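Local coordinates for protein dehalogenase (Rhodospirillaceae, PDB 6A41) that probably removes halide from halogenated organic compounds, built on the Rossmann-type fold of short-chain dehydrogenases and reductases, as the halohydrin dehalogenases are, at residues L58-E62 and P63-V67; S135-A138 and P139-G142; K165-R169 and D170-V174; D186-P189 and P190-A194. All coordinates share one frame; numbering follows the deposited sequence.

Interaction 1. Residues L58-E62 and P63-V67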
ATOM      1  N   LEU A  58      -1.991  30.819 -21.885  1.00 12.67           N
ATOM      2  CA  LEU A  58      -0.650  31.382 -22.021  1.00 13.80           C
ATOM      3  C   LEU A  58      -0.128  31.111 -23.424  1.00 13.96           C
ATOM      4  O   LEU A  58      -0.299  29.982 -23.995  1.00 14.14           O
ATOM      5  CB  LEU A  58       0.270  30.667 -21.034  1.00 13.98           C
ATOM      6  CG  LEU A  58      -0.109  31.006 -19.587  1.00 14.43           C
ATOM      7  CD1 LEU A  58       0.502  29.928 -18.661  1.00 15.08           C
ATOM      8  CD2 LEU A  58       0.495  32.332 -19.202  1.00 15.17           C
ATOM      9  N   SER A  59       0.476  32.115 -24.018  1.00 13.94           N
ATOM     10  CA  SER A  59       0.853  31.995 -25.426  1.00 15.59           C
ATOM     11  C   SER A  59       2.253  31.333 -25.572  1.00 17.26           C
ATOM     12  O   SER A  59       2.603  30.873 -26.634  1.00 17.38           O
ATOM     13  CB  SER A  59       0.789  33.381 -26.114  1.00 17.27           C
ATOM     14  OG  SER A  59       1.644  34.218 -25.399  1.00 17.28           O
ATOM     15  N   ALA A  60       2.993  31.161 -24.486  1.00 17.62           N
ATOM     16  CA  ALA A  60       4.299  30.424 -24.551  1.00 17.94           C
ATOM     17  C   ALA A  60       4.057  28.990 -24.259  1.00 18.79           C
ATOM     18  O   ALA A  60       3.236  28.654 -23.369  1.00 17.97           O
ATOM     19  CB  ALA A  60       5.323  31.005 -23.595  1.00 18.96           C
ATOM     20  N   VAL A  61       4.702  28.142 -25.059  1.00 18.20           N
ATOM     21  CA  VAL A  61       4.441  26.699 -24.991  1.00 20.61           C
ATOM     22  C   VAL A  61       5.600  25.910 -24.473  1.00 21.33           C
ATOM     23  O   VAL A  61       5.352  24.856 -23.906  1.00 23.70           O
ATOM     24  CB  VAL A  61       3.974  26.076 -26.323  1.00 21.82           C
ATOM     25  CG1 VAL A  61       2.657  26.776 -26.733  1.00 22.73           C
ATOM     26  CG2 VAL A  61       5.035  26.140 -27.411  1.00 25.06           C
ATOM     27  N   GLU A  62       6.836  26.403 -24.601  1.00 21.61           N
ATOM     28  CA  GLU A  62       7.996  25.713 -24.040  1.00 23.03           C
ATOM     29  C   GLU A  62       8.133  25.974 -22.540  1.00 20.90           C
ATOM     30  O   GLU A  62       7.790  27.066 -22.037  1.00 19.43           O
ATOM     31  CB  GLU A  62       9.231  26.084 -24.778  1.00 27.12           C
ATOM     32  CG  GLU A  62       9.164  25.686 -26.280  1.00 31.56           C
ATOM     33  CD  GLU A  62       8.753  24.199 -26.494  1.00 37.83           C
ATOM     34  OE1 GLU A  62       9.195  23.309 -25.720  1.00 45.01           O
ATOM     35  OE2 GLU A  62       7.926  23.886 -27.414  1.00 43.98           O
ATOM     36  N   PRO A  63       8.600  24.948 -21.781  1.00 19.16           N
ATOM     37  CA  PRO A  63       8.565  24.988 -20.297  1.00 19.15           C
ATOM     38  C   PRO A  63       9.114  26.208 -19.607  1.00 17.77           C
ATOM     39  O   PRO A  63       8.380  26.889 -18.899  1.00 16.44           O
ATOM     40  CB  PRO A  63       9.293  23.723 -19.887  1.00 19.14           C
ATOM     41  CG  PRO A  63       8.967  22.804 -21.024  1.00 20.97           C
ATOM     42  CD  PRO A  63       9.115  23.668 -22.246  1.00 20.92           C
ATOM     43  N   ALA A  64      10.364  26.508 -19.797  1.00 17.67           N
ATOM     44  CA  ALA A  64      10.957  27.671 -19.160  1.00 17.31           C
ATOM     45  C   ALA A  64      10.246  28.994 -19.552  1.00 16.77           C
ATOM     46  O   ALA A  64       9.904  29.796 -18.665  1.00 15.27           O
ATOM     47  CB  ALA A  64      12.444  27.707 -19.477  1.00 19.41           C
ATOM     48  N   ALA A  65       9.978  29.210 -20.832  1.00 16.05           N
ATOM     49  CA  ALA A  65       9.291  30.436 -21.257  1.00 17.05           C
ATOM     50  C   ALA A  65       7.870  30.476 -20.704  1.00 16.11           C
ATOM     51  O   ALA A  65       7.327  31.563 -20.389  1.00 14.69           O
ATOM     52  CB  ALA A  65       9.252  30.507 -22.809  1.00 17.61           C
HETATM   53  N   MSE A  66       7.217  29.297 -20.714  1.00 15.75           N
HETATM   54  CA  MSE A  66       5.782  29.218 -20.256  1.00 15.98           C
HETATM   55  C   MSE A  66       5.708  29.580 -18.787  1.00 15.96           C
HETATM   56  O   MSE A  66       4.875  30.368 -18.391  1.00 15.16           O
HETATM   57  CB  MSE A  66       5.179  27.883 -20.562  1.00 17.35           C
HETATM   58  CG  MSE A  66       3.689  27.797 -20.218  1.00 18.21           C
HETATM   59 SE   MSE A  66       3.478  27.392 -18.259  1.00 22.52          SE
HETATM   60  CE  MSE A  66       4.166  25.508 -18.492  1.00 18.90           C
ATOM     61  N   VAL A  67       6.642  29.077 -17.994  1.00 15.37           N
ATOM     62  CA  VAL A  67       6.680  29.402 -16.534  1.00 16.03           C
ATOM     63  C   VAL A  67       6.986  30.840 -16.252  1.00 16.52           C
ATOM     64  O   VAL A  67       6.350  31.447 -15.397  1.00 16.44           O
ATOM     65  CB  VAL A  67       7.612  28.441 -15.750  1.00 14.88           C
ATOM     66  CG1 VAL A  67       7.792  28.861 -14.295  1.00 14.79           C
ATOM     67  CG2 VAL A  67       6.984  27.099 -15.798  1.00 14.69           C
TER
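Leu58 and Met66 meet across the bend that joins a loop to a new helix, and their side chains cross at about a right angle. Leu58 CD1 lies against the selenium, Met66 SE, of this selenomethionine at 3.9 Å. The Met66 side chain leaves with CG anti to the backbone N (chi1 -175°) and folds at the next two bonds, which brings the selenium across Leu58 while the terminal methyl turns away from the loop. Smaller apolar contacts lie next to this one. Ala60 CB faces Ala65 CB at 4.0 Å and Met66 CB at 4.4 Å, so a single methyl rests against two successive residues of the helix. Met66 CG also passes close to a carbonyl, 3.3 Å from Ala60 O.

The backbone here forms the N-terminus of helix 63-74, entered from the short edge strand 56-57 of a Rossmann-type sheet. Glu62 holds the N-cap position, and Pro63 opens the first turn, where a proline costs no helical hydrogen bond. That turn is closed by Met66 N, which donates to Glu62 O at 2.7 Å, with the donor almost in line with the C=O bond and an N-H...O angle of 151°. The Glu62 side chain, bent at chi2, runs beside the proline ring and points the same way, with OE1 3.5 Å from Pro63 CD.

On the buried side, Leu9 of strand 7-10 touches both Leu58 and Met66. Leu115 of helix 98-126 packs on Met66, and Leu118 of the same helix meets Pro63 and Val67.

Interaction 2. Residues S135-A138 and P139-G142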
ATOM      1  N   SER A 135      -2.433  11.823 -12.398  1.00 10.19           N
ATOM      2  CA  SER A 135      -1.768  10.550 -12.747  1.00 11.04           C
ATOM      3  C   SER A 135      -2.821   9.413 -12.882  1.00 10.86           C
ATOM      4  O   SER A 135      -3.991   9.714 -13.147  1.00 11.65           O
ATOM      5  CB  SER A 135      -0.697  10.162 -11.686  1.00 12.06           C
ATOM      6  OG  SER A 135       0.148   9.117 -12.151  1.00 13.50           O
ATOM      7  N   SER A 136      -2.400   8.173 -12.720  1.00 10.08           N
ATOM      8  CA  SER A 136      -3.221   7.034 -12.952  1.00 10.10           C
ATOM      9  C   SER A 136      -3.299   6.117 -11.781  1.00 10.27           C
ATOM     10  O   SER A 136      -2.283   6.018 -11.057  1.00 11.85           O
ATOM     11  CB  SER A 136      -2.746   6.291 -14.185  1.00  9.94           C
ATOM     12  OG  SER A 136      -3.442   5.088 -14.363  1.00  9.09           O
ATOM     13  N   ALA A 137      -4.465   5.525 -11.519  1.00  9.26           N
ATOM     14  CA  ALA A 137      -4.577   4.438 -10.550  1.00  9.88           C
ATOM     15  C   ALA A 137      -3.979   3.085 -11.076  1.00 10.05           C
ATOM     16  O   ALA A 137      -3.936   2.111 -10.325  1.00 10.35           O
ATOM     17  CB  ALA A 137      -6.031   4.202 -10.031  1.00  9.96           C
ATOM     18  N   ALA A 138      -3.670   3.011 -12.371  1.00  9.51           N
ATOM     19  CA  ALA A 138      -3.332   1.747 -12.915  1.00 10.06           C
ATOM     20  C   ALA A 138      -2.191   1.005 -12.161  1.00  9.80           C
ATOM     21  O   ALA A 138      -2.343  -0.187 -11.920  1.00  9.15           O
ATOM     22  CB  ALA A 138      -2.934   1.833 -14.344  1.00  9.61           C
ATOM     23  N   PRO A 139      -1.117   1.725 -11.735  1.00  9.51           N
ATOM     24  CA  PRO A 139      -0.058   1.021 -10.994  1.00 10.35           C
ATOM     25  C   PRO A 139      -0.500   0.377  -9.715  1.00 10.30           C
ATOM     26  O   PRO A 139       0.180  -0.555  -9.237  1.00  9.64           O
ATOM     27  CB  PRO A 139       0.933   2.138 -10.683  1.00 10.33           C
ATOM     28  CG  PRO A 139       0.682   3.130 -11.714  1.00 10.46           C
ATOM     29  CD  PRO A 139      -0.778   3.108 -11.927  1.00 10.10           C
ATOM     30  N   LEU A 140      -1.647   0.817  -9.165  1.00  9.90           N
ATOM     31  CA  LEU A 140      -2.131   0.223  -7.894  1.00 10.82           C
ATOM     32  C   LEU A 140      -2.685  -1.197  -8.097  1.00 11.03           C
ATOM     33  O   LEU A 140      -2.942  -1.905  -7.106  1.00 10.48           O
ATOM     34  CB  LEU A 140      -3.191   1.127  -7.247  1.00 11.76           C
ATOM     35  CG  LEU A 140      -2.575   2.488  -6.850  1.00 14.92           C
ATOM     36  CD1 LEU A 140      -3.738   3.469  -6.440  1.00 15.75           C
ATOM     37  CD2 LEU A 140      -1.425   2.357  -5.887  1.00 16.41           C
ATOM     38  N   ARG A 141      -3.009  -1.560  -9.298  1.00 10.16           N
ATOM     39  CA  ARG A 141      -3.497  -2.905  -9.619  1.00 10.81           C
ATOM     40  C   ARG A 141      -2.693  -3.651 -10.693  1.00 10.33           C
ATOM     41  O   ARG A 141      -2.689  -4.914 -10.702  1.00 10.21           O
ATOM     42  CB  ARG A 141      -4.951  -2.802 -10.091  1.00 12.50           C
ATOM     43  CG  ARG A 141      -5.969  -2.366  -9.036  1.00 14.21           C
ATOM     44  CD  ARG A 141      -6.112  -3.432  -7.950  1.00 16.10           C
ATOM     45  NE  ARG A 141      -7.004  -3.004  -6.844  1.00 16.69           N
ATOM     46  CZ  ARG A 141      -6.617  -2.379  -5.722  1.00 17.22           C
ATOM     47  NH1 ARG A 141      -5.357  -2.030  -5.518  1.00 16.29           N
ATOM     48  NH2 ARG A 141      -7.503  -2.108  -4.762  1.00 16.07           N
ATOM     49  N   GLY A 142      -2.119  -2.931 -11.669  1.00  9.62           N
ATOM     50  CA  GLY A 142      -1.457  -3.551 -12.772  1.00  9.81           C
ATOM     51  C   GLY A 142      -2.437  -3.935 -13.878  1.00 10.69           C
ATOM     52  O   GLY A 142      -3.664  -4.205 -13.666  1.00  9.78           O
TER
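Ala137 and Ala138 turn their carbonyls onto the backbone of Leu140, Arg141 and Gly142, so that the chain leaving strand 129-136 coils through consecutive tight turns. Leu140 N donates to Ala137 O at 2.9 Å from above the carbonyl plane. Ala138 O is gripped twice, by Gly142 N at 2.8 Å, nearly straight at 167°, and by Arg141 N at 3.0 Å, again from above the plane.

A side chain sets the start of the coil. Ser136 OG stands anti to its own nitrogen (chi1 174°) and accepts from Ala138 N at 2.9 Å, an ST turn. With a valine here that acceptor is gone, and Ala138 N would probably be left without its mate and the turn less firmly set.

Apolar contact is slight: Ala137 CB lies 4.3 Å from Leu140 CD1, and the peptide linkage keeps Ala138 CB beside Pro139 CD.

Ser136 also touches Tyr149 and Arg153 of helix 147-158, a trio matching in spacing the Ser-Tyr-Arg triad of halohydrin dehalogenases and consistent with an active site here. Arg141 O and Gly142 O receive Lys165 NZ of a neighbouring subunit, while Ser135 and Ala137 pair with the adjacent strand 172-179 and Arg153 of helix 147-158 lies against Pro139.

Interaction 3. Residues K165-R169 and D170-V174; sequences KELGR and DSITV
Leu167 lays its side chain over Ile172 and Val174, bridging the turn that carries the chain from helix 160-167 into strand 172-179. Its CB sits 4.1 Å from Ile172 CB, and farther out Leu167 CD1 reaches Val174 CG2 at 3.9 Å. The backbone of the turn fits a Schellman motif. Ser171 adopts a left-handed conformation (phi 63°), Ile172 N returns to Leu167 O in a weak bond of 3.4 Å, and inside that loop Ser171 N donates to Gly168 O at 2.9 Å. The apolar pair Leu167 and Ile172, one before the turn and one after it, is the hydrophobic contact that commonly goes with this motif. The turn leads into the closing strand of a beta-alpha-beta crossover, which runs parallel to strand 129-136.

Leu167 O serves two donors, since Asp170 N approaches it as well, from above the carbonyl plane. The leucine keeps CG anti to its carbonyl carbon (chi1 -66°), directing the branch away from that polar corner and along the strand. The carboxylate of Asp170 forms salt bridges with Arg124 of helix 98-126 and with Lys127, which tie the bend to the end of that helix. Met123 and Arg124 touch Ile172, Phe133 packs on Val174, and Leu93 of a neighbouring subunit meets Leu167. Arg169 extends to a different neighbouring subunit, packing on its Ile206. Asp170 CB also lies close to the shared acceptor, 3.5 Å from Leu167 O.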
ATOM      1  N   LYS A 165       8.702  15.344   0.769  1.00  9.92           N
ATOM      2  CA  LYS A 165       9.672  15.504   1.812  1.00 10.82           C
ATOM      3  C   LYS A 165      10.591  16.657   1.577  1.00 10.93           C
ATOM      4  O   LYS A 165      10.967  17.360   2.515  1.00 10.63           O
ATOM      5  CB  LYS A 165      10.423  14.214   2.112  1.00 11.18           C
ATOM      6  CG  LYS A 165       9.517  13.141   2.727  1.00 11.82           C
ATOM      7  CD  LYS A 165      10.250  11.825   2.951  1.00 12.35           C
ATOM      8  CE  LYS A 165       9.435  10.848   3.767  1.00 13.99           C
ATOM      9  NZ  LYS A 165      10.211   9.611   3.918  1.00 15.14           N
ATOM     10  N   GLU A 166      10.975  16.822   0.343  1.00 11.24           N
ATOM     11  CA  GLU A 166      11.962  17.833  -0.005  1.00 12.34           C
ATOM     12  C   GLU A 166      11.393  19.283   0.097  1.00 12.83           C
ATOM     13  O   GLU A 166      12.075  20.238   0.570  1.00 13.10           O
ATOM     14  CB  GLU A 166      12.392  17.479  -1.462  1.00 13.81           C
ATOM     15  CG  GLU A 166      13.324  18.460  -2.092  1.00 15.96           C
ATOM     16  CD  GLU A 166      14.032  17.979  -3.378  1.00 18.51           C
ATOM     17  OE1 GLU A 166      14.149  16.733  -3.691  1.00 19.68           O
ATOM     18  OE2 GLU A 166      14.544  18.934  -4.019  1.00 19.77           O
ATOM     19  N   LEU A 167      10.106  19.467  -0.196  1.00 11.63           N
ATOM     20  CA  LEU A 167       9.470  20.756  -0.189  1.00 12.00           C
ATOM     21  C   LEU A 167       8.600  21.042   1.037  1.00 12.23           C
ATOM     22  O   LEU A 167       8.192  22.215   1.246  1.00 12.00           O
ATOM     23  CB  LEU A 167       8.558  20.839  -1.412  1.00 12.49           C
ATOM     24  CG  LEU A 167       9.253  20.830  -2.755  1.00 13.34           C
ATOM     25  CD1 LEU A 167       8.338  20.719  -3.909  1.00 13.06           C
ATOM     26  CD2 LEU A 167      10.038  22.099  -2.905  1.00 15.32           C
ATOM     27  N   GLY A 168       8.417  20.046   1.924  1.00 12.31           N
ATOM     28  CA  GLY A 168       7.456  20.161   3.055  1.00 12.66           C
ATOM     29  C   GLY A 168       7.846  21.168   4.111  1.00 13.28           C
ATOM     30  O   GLY A 168       6.953  21.815   4.734  1.00 12.61           O
ATOM     31  N   ARG A 169       9.137  21.367   4.295  1.00 14.90           N
ATOM     32  CA  ARG A 169       9.525  22.354   5.275  1.00 18.77           C
ATOM     33  C   ARG A 169       9.209  23.800   4.836  1.00 18.71           C
ATOM     34  O   ARG A 169       9.146  24.748   5.690  1.00 17.80           O
ATOM     35  CB  ARG A 169      10.979  22.179   5.675  1.00 22.66           C
ATOM     36  CG  ARG A 169      11.264  20.884   6.501  1.00 26.76           C
ATOM     37  CD  ARG A 169      10.255  20.630   7.661  1.00 31.94           C
ATOM     38  NE  ARG A 169      10.882  19.636   8.544  1.00 38.86           N
ATOM     39  CZ  ARG A 169      10.272  18.629   9.111  1.00 40.39           C
ATOM     40  NH1 ARG A 169       9.030  18.460   8.861  1.00 55.09           N
ATOM     41  NH2 ARG A 169      10.871  17.747   9.842  1.00 38.61           N
ATOM     42  N   ASP A 170       9.052  23.992   3.551  1.00 15.68           N
ATOM     43  CA  ASP A 170       8.592  25.272   3.022  1.00 16.67           C
ATOM     44  C   ASP A 170       7.066  25.374   2.870  1.00 16.92           C
ATOM     45  O   ASP A 170       6.566  26.249   2.184  1.00 16.22           O
ATOM     46  CB  ASP A 170       9.286  25.492   1.724  1.00 16.17           C
ATOM     47  CG  ASP A 170      10.765  25.990   1.916  1.00 19.84           C
ATOM     48  OD1 ASP A 170      11.137  26.335   3.070  1.00 20.09           O
ATOM     49  OD2 ASP A 170      11.488  26.021   0.905  1.00 19.36           O
ATOM     50  N   SER A 171       6.370  24.438   3.532  1.00 17.28           N
ATOM     51  CA  SER A 171       4.967  24.306   3.558  1.00 17.96           C
ATOM     52  C   SER A 171       4.319  24.011   2.188  1.00 16.78           C
ATOM     53  O   SER A 171       3.106  24.088   2.071  1.00 20.22           O
ATOM     54  CB  SER A 171       4.265  25.505   4.215  1.00 18.87           C
ATOM     55  OG  SER A 171       4.842  25.804   5.463  1.00 19.43           O
ATOM     56  N   ILE A 172       5.023  23.546   1.224  1.00 12.94           N
ATOM     57  CA  ILE A 172       4.408  23.262  -0.024  1.00 11.49           C
ATOM     58  C   ILE A 172       4.014  21.799   0.010  1.00 11.09           C
ATOM     59  O   ILE A 172       4.830  20.924   0.383  1.00 10.88           O
ATOM     60  CB  ILE A 172       5.493  23.472  -1.084  1.00 11.12           C
ATOM     61  CG1 ILE A 172       5.874  24.961  -1.128  1.00 10.87           C
ATOM     62  CG2 ILE A 172       5.104  22.938  -2.445  1.00 11.00           C
ATOM     63  CD1 ILE A 172       7.207  25.106  -1.762  1.00 11.03           C
ATOM     64  N   THR A 173       2.785  21.488  -0.390  1.00 10.76           N
ATOM     65  CA  THR A 173       2.399  20.056  -0.444  1.00 10.09           C
ATOM     66  C   THR A 173       2.564  19.502  -1.863  1.00  9.72           C
ATOM     67  O   THR A 173       2.508  20.236  -2.830  1.00  9.57           O
ATOM     68  CB  THR A 173       0.953  19.789   0.014  1.00 10.20           C
ATOM     69  OG1 THR A 173       0.017  20.298  -0.944  1.00  9.44           O
ATOM     70  CG2 THR A 173       0.686  20.365   1.390  1.00 10.36           C
ATOM     71  N   VAL A 174       2.795  18.221  -1.955  1.00  9.08           N
ATOM     72  CA  VAL A 174       2.968  17.536  -3.207  1.00  8.79           C
ATOM     73  C   VAL A 174       2.146  16.245  -3.111  1.00  8.25           C
ATOM     74  O   VAL A 174       2.425  15.387  -2.321  1.00  7.56           O
ATOM     75  CB  VAL A 174       4.383  17.178  -3.485  1.00  9.29           C
ATOM     76  CG1 VAL A 174       4.509  16.594  -4.870  1.00  9.49           C
ATOM     77  CG2 VAL A 174       5.316  18.363  -3.403  1.00  9.41           C
TER

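Interaction 4. Residues D186-P189 and P190-A194; sequences DYFP and PALLA
Leu192 projects from the first turn of helix 190-193 back over the loop that leads into it, and fits into the hollow formed by Tyr187, Phe188 and Pro189. Its CG runs anti to the backbone N (chi1 -177°), which carries the branch toward the preceding residues. One methyl, Leu192 CD2, comes to 3.9 Å from Phe188 CD1, meeting the ring obliquely, and 3.7 Å from Tyr187 O. The side chains of Phe188 and Leu192 lie next to each other and point the same way. Nearer the backbone, the ring of Pro189 forms the floor beneath the leucine, with Pro189 CD 4.0 Å from Leu192 CB.

Leu193 is the second bump. Its CD1 drops into the corner between two carbonyls, 3.6 Å from Phe188 O and also close to Pro189 O, and brushes the CB of the phenylalanine.

The two successive proline rings, Pro189 and Pro190, are held close by the peptide bond that joins them. Pro189 takes the N-cap position, and its carbonyl points into the coil, where Leu193 N donates to Pro189 O at 3.1 Å. This bond lies in the carbonyl plane and is nearly straight at 164°, closing the single full turn of a very short helix.

Tyr187 meets Phe16 edge-to-face, touches Tyr149, and bonds through its hydroxyl to Tyr86 O, consistent with a wall of the active site. Helix 196-204 packs Met202 on both Phe188 and Leu192 and Ala198 on Leu192, while Leu211 and Glu183 from loops flank Leu193.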
ATOM      1  N   ASP A 186      -8.294  11.515 -23.306  1.00 14.87           N
ATOM      2  CA  ASP A 186      -7.111  10.667 -23.494  1.00 14.90           C
ATOM      3  C   ASP A 186      -7.371   9.163 -23.335  1.00 14.67           C
ATOM      4  O   ASP A 186      -6.970   8.351 -24.178  1.00 15.77           O
ATOM      5  CB  ASP A 186      -5.958  11.161 -22.607  1.00 15.16           C
ATOM      6  CG  ASP A 186      -5.408  12.415 -23.166  1.00 17.65           C
ATOM      7  OD1 ASP A 186      -6.038  13.520 -22.981  1.00 18.23           O
ATOM      8  OD2 ASP A 186      -4.457  12.306 -23.967  1.00 19.09           O
ATOM      9  N   TYR A 187      -8.065   8.802 -22.268  1.00 12.78           N
ATOM     10  CA  TYR A 187      -8.256   7.423 -21.896  1.00 12.24           C
ATOM     11  C   TYR A 187      -9.715   6.936 -22.029  1.00 12.31           C
ATOM     12  O   TYR A 187      -9.901   5.726 -22.146  1.00 11.26           O
ATOM     13  CB  TYR A 187      -7.718   7.231 -20.463  1.00 12.48           C
ATOM     14  CG  TYR A 187      -6.237   7.651 -20.387  1.00 11.94           C
ATOM     15  CD1 TYR A 187      -5.306   7.082 -21.209  1.00 12.44           C
ATOM     16  CD2 TYR A 187      -5.847   8.672 -19.597  1.00 12.19           C
ATOM     17  CE1 TYR A 187      -3.984   7.571 -21.250  1.00 12.28           C
ATOM     18  CE2 TYR A 187      -4.509   9.128 -19.558  1.00 12.16           C
ATOM     19  CZ  TYR A 187      -3.583   8.531 -20.321  1.00 11.85           C
ATOM     20  OH  TYR A 187      -2.271   9.056 -20.362  1.00 12.01           O
ATOM     21  N   PHE A 188     -10.735   7.840 -21.871  1.00 11.09           N
ATOM     22  CA  PHE A 188     -12.160   7.418 -21.892  1.00 11.98           C
ATOM     23  C   PHE A 188     -12.924   8.409 -22.763  1.00 12.52           C
ATOM     24  O   PHE A 188     -13.698   9.184 -22.261  1.00 12.23           O
ATOM     25  CB  PHE A 188     -12.740   7.261 -20.455  1.00 11.78           C
ATOM     26  CG  PHE A 188     -12.026   6.195 -19.702  1.00 11.99           C
ATOM     27  CD1 PHE A 188     -12.371   4.875 -19.895  1.00 12.85           C
ATOM     28  CD2 PHE A 188     -10.863   6.551 -18.943  1.00 12.14           C
ATOM     29  CE1 PHE A 188     -11.564   3.860 -19.319  1.00 12.87           C
ATOM     30  CE2 PHE A 188     -10.078   5.577 -18.372  1.00 12.43           C
ATOM     31  CZ  PHE A 188     -10.461   4.221 -18.543  1.00 12.88           C
ATOM     32  N   PRO A 189     -12.620   8.416 -24.031  1.00 13.60           N
ATOM     33  CA  PRO A 189     -13.174   9.430 -24.898  1.00 14.64           C
ATOM     34  C   PRO A 189     -14.564   9.062 -25.367  1.00 13.57           C
ATOM     35  O   PRO A 189     -15.004   7.940 -25.134  1.00 12.10           O
ATOM     36  CB  PRO A 189     -12.192   9.446 -26.105  1.00 15.68           C
ATOM     37  CG  PRO A 189     -11.753   8.026 -26.207  1.00 16.22           C
ATOM     38  CD  PRO A 189     -11.594   7.586 -24.745  1.00 15.08           C
ATOM     39  N   PRO A 190     -15.232   9.991 -26.070  1.00 14.34           N
ATOM     40  CA  PRO A 190     -16.648   9.760 -26.446  1.00 14.91           C
ATOM     41  C   PRO A 190     -16.818   8.539 -27.238  1.00 14.68           C
ATOM     42  O   PRO A 190     -17.831   7.857 -27.056  1.00 15.07           O
ATOM     43  CB  PRO A 190     -17.056  11.039 -27.202  1.00 15.32           C
ATOM     44  CG  PRO A 190     -16.112  12.054 -26.573  1.00 15.99           C
ATOM     45  CD  PRO A 190     -14.797  11.340 -26.477  1.00 15.51           C
ATOM     46  N   ALA A 191     -15.863   8.177 -28.086  1.00 15.38           N
ATOM     47  CA  ALA A 191     -16.089   6.997 -28.953  1.00 17.11           C
ATOM     48  C   ALA A 191     -16.227   5.699 -28.124  1.00 18.46           C
ATOM     49  O   ALA A 191     -17.073   4.763 -28.360  1.00 16.93           O
ATOM     50  CB  ALA A 191     -14.925   6.884 -29.889  1.00 18.72           C
ATOM     51  N   LEU A 192     -15.385   5.668 -27.087  1.00 18.28           N
ATOM     52  CA  LEU A 192     -15.417   4.555 -26.143  1.00 19.56           C
ATOM     53  C   LEU A 192     -16.684   4.542 -25.370  1.00 19.62           C
ATOM     54  O   LEU A 192     -17.295   3.489 -25.241  1.00 21.79           O
ATOM     55  CB  LEU A 192     -14.199   4.612 -25.243  1.00 18.53           C
ATOM     56  CG  LEU A 192     -14.030   3.483 -24.225  1.00 19.16           C
ATOM     57  CD1 LEU A 192     -14.020   2.152 -24.924  1.00 20.70           C
ATOM     58  CD2 LEU A 192     -12.663   3.619 -23.526  1.00 18.88           C
ATOM     59  N   LEU A 193     -17.138   5.702 -24.898  1.00 20.48           N
ATOM     60  CA  LEU A 193     -18.424   5.811 -24.174  1.00 20.58           C
ATOM     61  C   LEU A 193     -19.639   5.337 -24.992  1.00 21.91           C
ATOM     62  O   LEU A 193     -20.587   4.888 -24.428  1.00 22.43           O
ATOM     63  CB  LEU A 193     -18.691   7.196 -23.658  1.00 22.08           C
ATOM     64  CG  LEU A 193     -18.089   7.714 -22.330  1.00 24.38           C
ATOM     65  CD1 LEU A 193     -16.730   7.165 -22.140  1.00 24.22           C
ATOM     66  CD2 LEU A 193     -18.177   9.219 -22.165  1.00 26.13           C
ATOM     67  N   ALA A 194     -19.561   5.412 -26.306  1.00 21.68           N
ATOM     68  CA  ALA A 194     -20.662   5.041 -27.149  1.00 22.53           C
ATOM     69  C   ALA A 194     -20.591   3.548 -27.499  1.00 23.04           C
ATOM     70  O   ALA A 194     -21.434   3.129 -28.208  1.00 26.02           O
ATOM     71  CB  ALA A 194     -20.644   5.911 -28.402  1.00 22.05           C
TER

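The four contacts follow one another along one chain of Rossmann-type fold, at loop-to-helix (1 and 4), strand-to-loop (2) and helix-to-strand (3) junctions. Interactions 2 and 3 reach neighbouring strands of the one parallel sheet, 129-136 and 172-179, with centres about 24 Å apart. Both also touch the same neighbouring subunit, and Lys165 of interaction 3 binds carbonyls of interaction 2 across that interface. Tyr149 touches Ser136 of interaction 2 and Tyr187 of interaction 4, consistent with both bordering one active site. Interaction 1, after edge strand 56-57, lies across the chain's centre from interaction 2, their centres about 30 Å apart; those of interactions 3 and 4 are about 36 Å apart.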